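Side-chain contact in probable mRNA-capping enzyme (Acanthamoeba polyphaga mimivirus, PDB 3BGY), which carries an N-terminal RNA triphosphatase domain that removes the terminal phosphate from the 5'-triphosphate end of mRNA at the start of cap synthesis: residues V114-D117 / D121-I124. Sequence-based numbering, arbitrary orientation.
Sequences VSLD and DIEI
The delta methyl of I124 rests against the backbone of the chain leaving helix 106-115, with CD1 3.4 Å from O of L116 and 4.1 Å from C of D117. CB of L116 lies further off, 4.5 Å from the same CD1, so the methyl meets mainly peptide. The second isoleucine, I122, offers its branch methyl: CG2 stands 4.3 Å from CD1 of L116 and 3.9 Å from O of D117, while CD1 of I122 approaches that oxygen at a similar distance. These are van der Waals contacts throughout; O of L116 also accepts a hydrogen bond from NZ of K161, which donates to O of V114 as well.

In I124 the ethyl arm is anti to the carbonyl carbon (chi1 -55°) and fully extended beyond it (chi2 -177°), which carries CD1 out to the loop. Beta-branched isoleucine suits a strand; here I122 uses both its branches, I124 only its ethyl tip. L116 supplies a matching greasy end from the loop, whereas the side chain of the exposed D117 leaves the backbone away from the strand, its nearest atom 6.1 Å off, so only its backbone takes part. I122 and I124 flank E123 and start their side chains toward the loop.

V86 of strand 83-88 touches both L116 and I122, and Y84 touches I124; P118 of the connecting loop also packs on I124. The short loop after helix 106-115 thus turns back so that L116 and D117 cover the first residues of strand 122-136, which runs between strands 83-88 and 142-152 in the antiparallel barrel of this tunnel-type triphosphatase domain.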
ATOM      1  N   VAL A 114      18.754   0.053   5.180  1.00 19.88           N
ATOM      2  CA  VAL A 114      18.966  -1.392   5.286  1.00 19.38           C
ATOM      3  C   VAL A 114      19.536  -1.834   6.647  1.00 22.50           C
ATOM      4  O   VAL A 114      19.534  -3.026   6.951  1.00 27.59           O
ATOM      5  CB  VAL A 114      19.816  -2.002   4.122  1.00 24.22           C
ATOM      6  CG1 VAL A 114      19.130  -1.770   2.789  1.00 28.21           C
ATOM      7  CG2 VAL A 114      21.255  -1.461   4.116  1.00 23.20           C
ATOM      8  N   SER A 115      19.965  -0.874   7.468  1.00 25.57           N
ATOM      9  CA  SER A 115      20.526  -1.180   8.794  1.00 28.57           C
ATOM     10  C   SER A 115      19.441  -1.302   9.857  1.00 29.26           C
ATOM     11  O   SER A 115      19.673  -1.891  10.911  1.00 24.55           O
ATOM     12  CB  SER A 115      21.539  -0.106   9.228  1.00 30.67           C
ATOM     13  OG  SER A 115      20.907   1.032   9.820  1.00 30.38           O
ATOM     14  N   LEU A 116      18.269  -0.722   9.585  1.00 19.67           N
ATOM     15  CA  LEU A 116      17.158  -0.750  10.519  1.00 19.54           C
ATOM     16  C   LEU A 116      16.602  -2.125  10.783  1.00 19.29           C
ATOM     17  O   LEU A 116      16.471  -2.953   9.885  1.00 19.77           O
ATOM     18  CB  LEU A 116      16.012   0.183  10.064  1.00 19.92           C
ATOM     19  CG  LEU A 116      16.234   1.703  10.101  1.00 21.92           C
ATOM     20  CD1 LEU A 116      15.003   2.429   9.557  1.00 22.15           C
ATOM     21  CD2 LEU A 116      16.508   2.154  11.541  1.00 20.41           C
ATOM     22  N   ASP A 117      16.335  -2.365  12.061  1.00 22.85           N
ATOM     23  CA  ASP A 117      15.740  -3.602  12.526  1.00 19.27           C
ATOM     24  C   ASP A 117      14.232  -3.339  12.611  1.00 19.38           C
ATOM     25  O   ASP A 117      13.818  -2.240  12.995  1.00 19.90           O
ATOM     26  CB  ASP A 117      16.267  -3.967  13.922  1.00 26.61           C
ATOM     27  CG  ASP A 117      17.672  -4.527  13.895  1.00 38.16           C
ATOM     28  OD1 ASP A 117      18.012  -5.265  12.942  1.00 34.13           O
ATOM     29  OD2 ASP A 117      18.426  -4.247  14.848  1.00 41.38           O
ATOM     30  N   ASP A 121       6.840  -0.194  15.324  1.00 18.32           N
ATOM     31  CA  ASP A 121       6.816   1.152  14.748  1.00 19.62           C
ATOM     32  C   ASP A 121       7.642   1.285  13.458  1.00 16.20           C
ATOM     33  O   ASP A 121       7.703   2.383  12.896  1.00 17.63           O
ATOM     34  CB  ASP A 121       7.333   2.188  15.761  1.00 21.81           C
ATOM     35  CG  ASP A 121       6.332   2.526  16.858  1.00 38.04           C
ATOM     36  OD1 ASP A 121       5.105   2.407  16.657  1.00 40.41           O
ATOM     37  OD2 ASP A 121       6.794   2.959  17.930  1.00 39.80           O
ATOM     38  N   ILE A 122       8.326   0.205  13.052  1.00 13.84           N
ATOM     39  CA  ILE A 122       9.161   0.191  11.844  1.00 14.52           C
ATOM     40  C   ILE A 122       8.820  -1.074  11.048  1.00 20.37           C
ATOM     41  O   ILE A 122       9.251  -2.189  11.373  1.00 19.00           O
ATOM     42  CB  ILE A 122      10.707   0.216  12.167  1.00 21.04           C
ATOM     43  CG1 ILE A 122      11.061   1.461  13.011  1.00 19.44           C
ATOM     44  CG2 ILE A 122      11.532   0.167  10.859  1.00 18.58           C
ATOM     45  CD1 ILE A 122      12.522   1.524  13.495  1.00 20.71           C
ATOM     46  N   GLU A 123       8.041  -0.896   9.985  1.00 14.43           N
ATOM     47  CA  GLU A 123       7.646  -2.034   9.153  1.00 17.11           C
ATOM     48  C   GLU A 123       8.553  -2.078   7.943  1.00 17.13           C
ATOM     49  O   GLU A 123       8.841  -1.043   7.335  1.00 16.18           O
ATOM     50  CB  GLU A 123       6.179  -1.927   8.737  1.00 19.41           C
ATOM     51  CG  GLU A 123       5.216  -2.199   9.896  1.00 23.07           C
ATOM     52  CD  GLU A 123       3.742  -2.108   9.510  1.00 29.23           C
ATOM     53  OE1 GLU A 123       3.427  -1.844   8.326  1.00 26.54           O
ATOM     54  OE2 GLU A 123       2.903  -2.269  10.418  1.00 30.61           O
ATOM     55  N   ILE A 124       9.042  -3.274   7.634  1.00 13.65           N
ATOM     56  CA  ILE A 124       9.983  -3.463   6.531  1.00 12.52           C
ATOM     57  C   ILE A 124       9.497  -4.562   5.613  1.00 14.98           C
ATOM     58  O   ILE A 124       9.086  -5.634   6.071  1.00 15.78           O
ATOM     59  CB  ILE A 124      11.389  -3.863   7.081  1.00 17.81           C
ATOM     60  CG1 ILE A 124      11.875  -2.823   8.092  1.00 15.98           C
ATOM     61  CG2 ILE A 124      12.374  -3.995   5.949  1.00 17.91           C
ATOM     62  CD1 ILE A 124      13.268  -3.075   8.655  1.00 20.94           C
TER